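Local coordinates for possible substrate binding protein of ABC transporter system (Rhodopseudomonas palustris, PDB 3N0X), which probably binds branched-chain amino acids or related small solutes as the periplasmic receptor of an ABC transporter, at residues A[94-108]-A[116-128]. Numbering follows the deposited sequence.
Sequences EENKKILIVEPAVAD and NRYIFRTGRNSSQ
Ala107 O is gripped by both terminal nitrogens of Arg121, NH1 at 2.8 Å and NH2 at 2.9 Å. The pair comes end-on from above the carbonyl plane, while the oxygen lies in the guanidinium plane. NH1 also donates to Ala105 O (2.9 Å), and Asn125 CB sits over one face, toward the rim. The chain bends at its third torsion (chi3 54°), which turns the guanidinium into the loop 103-107. NE and NH2 have further partners in Gln334 and Thr111. Were Arg121 an alanine, the carbonyls of Ala105 and Ala107 would probably lose these donors, Gln334 and Thr111 their mate, and the loop would be freer to shift. At the end of the loop, Asp108 meets the start of helix 126-137: OD1 takes Ser127 N through its syn lone pair, and OD2 lies 2.6 Å from Ser127 OG, which donates to it from above the carboxylate plane. Asn125 and Gln128 close the same helix end with a capping box. One residue on from Arg121, Thr122 OG1 donates to the anti lone pair of Glu103 OE1 (2.7 Å). Strands 100-102 and 119-121 pair in parallel, with Val102 N to Phe120 O at 2.7 Å. The Tyr118 ring lies against Glu94 and Lys97. Strand 119-121 is outermost in this chain's mainly parallel sheet, beside 100-102 and then 76-79, an edge of one lobe as in leucine-binding-family proteins; helices 283-302 and 307-314 pack on the side of Ile101 and Phe120.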
loop_
_atom_site.group_PDB
_atom_site.type_symbol
_atom_site.label_atom_id
_atom_site.label_comp_id
_atom_site.label_asym_id
_atom_site.label_seq_id
_atom_site.Cartn_x
_atom_site.Cartn_y
_atom_site.Cartn_z
ATOM N N GLU A 94 -7.318 -16.084 -14.525
ATOM C CA GLU A 94 -8.505 -16.903 -14.676
ATOM C C GLU A 94 -8.382 -17.821 -15.893
ATOM O O GLU A 94 -8.740 -19.000 -15.810
ATOM C CB GLU A 94 -9.780 -16.041 -14.772
ATOM C CG GLU A 94 -11.054 -16.864 -14.964
ATOM C CD GLU A 94 -12.337 -16.017 -14.983
ATOM O OE1 GLU A 94 -12.525 -15.185 -14.088
ATOM O OE2 GLU A 94 -13.185 -16.232 -15.869
ATOM N N GLU A 95 -7.897 -17.298 -17.023
ATOM C CA GLU A 95 -7.774 -18.109 -18.252
ATOM C C GLU A 95 -6.876 -19.331 -18.056
ATOM O O GLU A 95 -7.168 -20.405 -18.545
ATOM C CB GLU A 95 -7.275 -17.245 -19.424
ATOM C CG GLU A 95 -7.018 -18.010 -20.740
ATOM N N ASN A 96 -5.770 -19.130 -17.333
ATOM C CA ASN A 96 -4.806 -20.185 -17.061
ATOM C C ASN A 96 -5.058 -21.006 -15.801
ATOM O O ASN A 96 -4.333 -21.957 -15.551
ATOM C CB ASN A 96 -3.426 -19.553 -17.009
ATOM C CG ASN A 96 -2.988 -19.102 -18.375
ATOM O OD1 ASN A 96 -2.564 -19.932 -19.183
ATOM N ND2 ASN A 96 -3.167 -17.812 -18.681
ATOM N N LYS A 97 -6.090 -20.626 -15.036
ATOM C CA LYS A 97 -6.444 -21.282 -13.772
ATOM C C LYS A 97 -5.235 -21.369 -12.843
ATOM O O LYS A 97 -4.922 -22.408 -12.297
ATOM C CB LYS A 97 -7.094 -22.650 -13.988
ATOM C CG LYS A 97 -8.430 -22.586 -14.710
ATOM C CD LYS A 97 -9.074 -23.951 -14.821
ATOM C CE LYS A 97 -10.432 -23.887 -15.533
ATOM N NZ LYS A 97 -11.042 -25.253 -15.555
ATOM N N LYS A 98 -4.583 -20.218 -12.679
ATOM C CA LYS A 98 -3.437 -20.079 -11.796
ATOM C C LYS A 98 -3.596 -18.794 -10.969
ATOM O O LYS A 98 -4.211 -17.825 -11.404
ATOM C CB LYS A 98 -2.121 -20.132 -12.594
ATOM C CG LYS A 98 -1.746 -21.549 -13.078
ATOM C CD LYS A 98 -0.326 -21.618 -13.626
ATOM C CE LYS A 98 0.118 -23.041 -14.017
ATOM N NZ LYS A 98 1.372 -23.096 -14.831
ATOM N N ILE A 99 -3.053 -18.810 -9.762
ATOM C CA ILE A 99 -3.174 -17.681 -8.862
ATOM C C ILE A 99 -2.229 -16.547 -9.256
ATOM O O ILE A 99 -1.079 -16.776 -9.649
ATOM C CB ILE A 99 -2.926 -18.138 -7.418
ATOM C CG1 ILE A 99 -4.137 -18.981 -6.943
ATOM C CG2 ILE A 99 -2.699 -16.932 -6.487
ATOM C CD1 ILE A 99 -3.809 -19.784 -5.735
ATOM N N LEU A 100 -2.718 -15.327 -9.089
ATOM C CA LEU A 100 -1.911 -14.118 -9.142
ATOM C C LEU A 100 -2.052 -13.427 -7.786
ATOM O O LEU A 100 -3.165 -13.094 -7.369
ATOM C CB LEU A 100 -2.396 -13.207 -10.249
ATOM C CG LEU A 100 -1.694 -11.837 -10.328
ATOM C CD1 LEU A 100 -0.198 -11.936 -10.623
ATOM C CD2 LEU A 100 -2.377 -10.954 -11.360
ATOM N N ILE A 101 -0.927 -13.230 -7.106
ATOM C CA ILE A 101 -0.879 -12.468 -5.857
ATOM C C ILE A 101 -0.485 -11.060 -6.262
ATOM O O ILE A 101 0.601 -10.815 -6.807
ATOM C CB ILE A 101 0.147 -13.025 -4.840
ATOM C CG1 ILE A 101 -0.302 -14.424 -4.341
ATOM C CG2 ILE A 101 0.299 -12.030 -3.682
ATOM C CD1 ILE A 101 0.805 -15.166 -3.574
ATOM N N VAL A 102 -1.388 -10.125 -6.039
ATOM C CA VAL A 102 -1.177 -8.756 -6.485
ATOM C C VAL A 102 -0.332 -8.012 -5.459
ATOM O O VAL A 102 -0.679 -7.935 -4.270
ATOM C CB VAL A 102 -2.498 -8.033 -6.790
ATOM C CG1 VAL A 102 -2.207 -6.530 -7.167
ATOM C CG2 VAL A 102 -3.243 -8.796 -7.930
ATOM N N GLU A 103 0.772 -7.462 -5.971
ATOM C CA GLU A 103 1.785 -6.785 -5.162
ATOM C C GLU A 103 2.711 -6.076 -6.123
ATOM O O GLU A 103 3.324 -6.738 -6.955
ATOM C CB GLU A 103 2.599 -7.842 -4.371
ATOM C CG GLU A 103 3.757 -7.263 -3.594
ATOM C CD GLU A 103 3.335 -6.293 -2.518
ATOM O OE1 GLU A 103 2.471 -6.650 -1.655
ATOM O OE2 GLU A 103 3.948 -5.188 -2.506
ATOM N N PRO A 104 2.878 -4.754 -5.982
ATOM C CA PRO A 104 2.303 -3.802 -5.014
ATOM C C PRO A 104 1.011 -3.094 -5.384
ATOM O O PRO A 104 0.504 -2.352 -4.550
ATOM C CB PRO A 104 3.389 -2.729 -4.915
ATOM C CG PRO A 104 3.966 -2.703 -6.282
ATOM C CD PRO A 104 3.993 -4.167 -6.736
ATOM N N ALA A 105 0.498 -3.326 -6.586
ATOM C CA ALA A 105 -0.621 -2.511 -7.134
ATOM C C ALA A 105 -1.759 -2.320 -6.139
ATOM O O ALA A 105 -2.317 -3.308 -5.638
ATOM C CB ALA A 105 -1.138 -3.099 -8.418
ATOM N N VAL A 106 -2.164 -1.065 -5.947
ATOM C CA VAL A 106 -3.129 -0.668 -4.921
ATOM C C VAL A 106 -4.585 -0.503 -5.393
ATOM O O VAL A 106 -5.465 -0.365 -4.570
ATOM C CB VAL A 106 -2.724 0.698 -4.261
ATOM C CG1 VAL A 106 -1.333 0.612 -3.650
ATOM C CG2 VAL A 106 -2.815 1.859 -5.287
ATOM N N ALA A 107 -4.854 -0.496 -6.691
ATOM C CA ALA A 107 -6.182 -0.108 -7.179
ATOM C C ALA A 107 -7.291 -0.911 -6.531
ATOM O O ALA A 107 -7.245 -2.142 -6.510
ATOM C CB ALA A 107 -6.262 -0.234 -8.688
ATOM N N ASP A 108 -8.295 -0.218 -5.999
ATOM C CA ASP A 108 -9.384 -0.904 -5.298
ATOM C C ASP A 108 -10.102 -1.922 -6.157
ATOM O O ASP A 108 -10.524 -2.978 -5.671
ATOM C CB ASP A 108 -10.436 0.112 -4.784
ATOM C CG ASP A 108 -10.014 0.816 -3.474
ATOM O OD1 ASP A 108 -9.088 0.346 -2.770
ATOM O OD2 ASP A 108 -10.651 1.868 -3.121
ATOM N N ASN A 116 -11.440 -11.630 -9.639
ATOM C CA ASN A 116 -11.866 -13.017 -9.839
ATOM C C ASN A 116 -11.201 -13.927 -8.799
ATOM O O ASN A 116 -10.269 -13.501 -8.097
ATOM C CB ASN A 116 -11.631 -13.478 -11.273
ATOM C CG ASN A 116 -10.189 -13.695 -11.597
ATOM O OD1 ASN A 116 -9.538 -14.575 -11.017
ATOM N ND2 ASN A 116 -9.662 -12.910 -12.547
ATOM N N ARG A 117 -11.718 -15.146 -8.699
ATOM C CA ARG A 117 -11.332 -16.084 -7.648
ATOM C C ARG A 117 -9.848 -16.466 -7.599
ATOM O O ARG A 117 -9.383 -16.977 -6.593
ATOM C CB ARG A 117 -12.187 -17.362 -7.729
ATOM C CG ARG A 117 -11.923 -18.187 -8.968
ATOM C CD ARG A 117 -13.007 -19.187 -9.231
ATOM N NE ARG A 117 -13.075 -20.175 -8.155
ATOM C CZ ARG A 117 -12.333 -21.272 -8.091
ATOM N NH1 ARG A 117 -11.477 -21.578 -9.060
ATOM N NH2 ARG A 117 -12.447 -22.089 -7.047
ATOM N N TYR A 118 -9.124 -16.254 -8.688
ATOM C CA TYR A 118 -7.691 -16.575 -8.762
ATOM C C TYR A 118 -6.795 -15.435 -8.255
ATOM O O TYR A 118 -5.576 -15.583 -8.190
ATOM C CB TYR A 118 -7.318 -16.907 -10.223
ATOM C CG TYR A 118 -8.052 -18.165 -10.697
ATOM C CD1 TYR A 118 -7.554 -19.417 -10.424
ATOM C CD2 TYR A 118 -9.237 -18.079 -11.405
ATOM C CE1 TYR A 118 -8.214 -20.566 -10.803
ATOM C CE2 TYR A 118 -9.913 -19.222 -11.781
ATOM C CZ TYR A 118 -9.402 -20.477 -11.486
ATOM O OH TYR A 118 -10.032 -21.663 -11.850
ATOM N N ILE A 119 -7.413 -14.320 -7.913
ATOM C CA ILE A 119 -6.715 -13.108 -7.477
ATOM C C ILE A 119 -6.689 -12.999 -5.949
ATOM O O ILE A 119 -7.730 -13.035 -5.285
ATOM C CB ILE A 119 -7.383 -11.827 -8.079
ATOM C CG1 ILE A 119 -7.561 -11.931 -9.589
ATOM C CG2 ILE A 119 -6.586 -10.538 -7.675
ATOM C CD1 ILE A 119 -6.327 -12.328 -10.363
ATOM N N PHE A 120 -5.470 -12.884 -5.409
ATOM C CA PHE A 120 -5.243 -12.529 -4.021
ATOM C C PHE A 120 -4.397 -11.252 -4.034
ATOM O O PHE A 120 -3.808 -10.877 -5.040
ATOM C CB PHE A 120 -4.541 -13.632 -3.243
ATOM C CG PHE A 120 -5.391 -14.856 -2.989
ATOM C CD1 PHE A 120 -5.645 -15.782 -4.020
ATOM C CD2 PHE A 120 -5.996 -15.049 -1.773
ATOM C CE1 PHE A 120 -6.433 -16.893 -3.772
ATOM C CE2 PHE A 120 -6.766 -16.161 -1.532
ATOM C CZ PHE A 120 -6.996 -17.074 -2.524
ATOM N N ARG A 121 -4.365 -10.546 -2.916
ATOM C CA ARG A 121 -3.569 -9.316 -2.854
ATOM C C ARG A 121 -2.917 -9.157 -1.504
ATOM O O ARG A 121 -3.608 -9.059 -0.499
ATOM C CB ARG A 121 -4.408 -8.073 -3.158
ATOM C CG ARG A 121 -3.570 -6.794 -2.965
ATOM C CD ARG A 121 -3.964 -5.639 -3.779
ATOM N NE ARG A 121 -5.373 -5.270 -3.656
ATOM C CZ ARG A 121 -5.928 -4.330 -4.433
ATOM N NH1 ARG A 121 -5.194 -3.696 -5.293
ATOM N NH2 ARG A 121 -7.230 -4.056 -4.362
ATOM N N THR A 122 -1.579 -9.051 -1.506
ATOM C CA THR A 122 -0.823 -8.687 -0.310
ATOM C C THR A 122 -0.640 -7.155 -0.157
ATOM O O THR A 122 -0.574 -6.676 0.975
ATOM C CB THR A 122 0.536 -9.381 -0.270
ATOM O OG1 THR A 122 1.257 -9.111 -1.483
ATOM C CG2 THR A 122 0.381 -10.861 -0.089
ATOM N N GLY A 123 -0.529 -6.443 -1.273
ATOM C CA GLY A 123 -0.407 -4.994 -1.232
ATOM C C GLY A 123 -1.617 -4.403 -0.539
ATOM O O GLY A 123 -2.707 -4.990 -0.545
ATOM N N ARG A 124 -1.448 -3.272 0.132
ATOM C CA ARG A 124 -2.642 -2.590 0.636
ATOM C C ARG A 124 -3.377 -1.978 -0.549
ATOM O O ARG A 124 -2.794 -1.656 -1.570
ATOM C CB ARG A 124 -2.343 -1.564 1.734
ATOM C CG ARG A 124 -2.071 -0.139 1.301
ATOM C CD ARG A 124 -0.807 -0.004 0.465
ATOM N NE ARG A 124 -0.521 1.382 0.135
ATOM C CZ ARG A 124 0.392 1.819 -0.727
ATOM N NH1 ARG A 124 1.254 0.992 -1.338
ATOM N NH2 ARG A 124 0.463 3.129 -0.981
ATOM N N ASN A 125 -4.675 -1.813 -0.401
ATOM C CA ASN A 125 -5.456 -1.113 -1.408
ATOM C C ASN A 125 -5.680 0.345 -1.024
ATOM O O ASN A 125 -5.409 0.760 0.106
ATOM C CB ASN A 125 -6.766 -1.854 -1.779
ATOM C CG ASN A 125 -7.766 -1.945 -0.665
ATOM O OD1 ASN A 125 -7.960 -1.006 0.107
ATOM N ND2 ASN A 125 -8.441 -3.096 -0.565
ATOM N N SER A 126 -6.116 1.155 -2.004
ATOM C CA SER A 126 -6.272 2.594 -1.779
ATOM C C SER A 126 -7.328 2.895 -0.703
ATOM O O SER A 126 -7.204 3.868 0.035
ATOM C CB SER A 126 -6.593 3.293 -3.091
ATOM O OG SER A 126 -5.452 3.281 -3.927
ATOM N N SER A 127 -8.342 2.051 -0.589
ATOM C CA SER A 127 -9.289 2.177 0.537
ATOM C C SER A 127 -8.617 2.000 1.898
ATOM O O SER A 127 -8.923 2.763 2.835
ATOM C CB SER A 127 -10.505 1.258 0.400
ATOM O OG SER A 127 -11.378 1.776 -0.598
ATOM N N GLN A 128 -7.712 1.022 2.042
ATOM C CA GLN A 128 -6.949 0.875 3.283
ATOM C C GLN A 128 -6.151 2.159 3.596
ATOM O O GLN A 128 -6.127 2.617 4.748
ATOM C CB GLN A 128 -6.066 -0.367 3.256
ATOM C CG GLN A 128 -6.900 -1.683 3.497
ATOM C CD GLN A 128 -6.085 -2.931 3.168
ATOM O OE1 GLN A 128 -5.496 -3.021 2.086
ATOM N NE2 GLN A 128 -6.073 -3.885 4.071
HETATM O O HOH W 1 2.199 -5.799 0.988
HETATM O O HOH W 2 0.927 -1.973 -1.647
#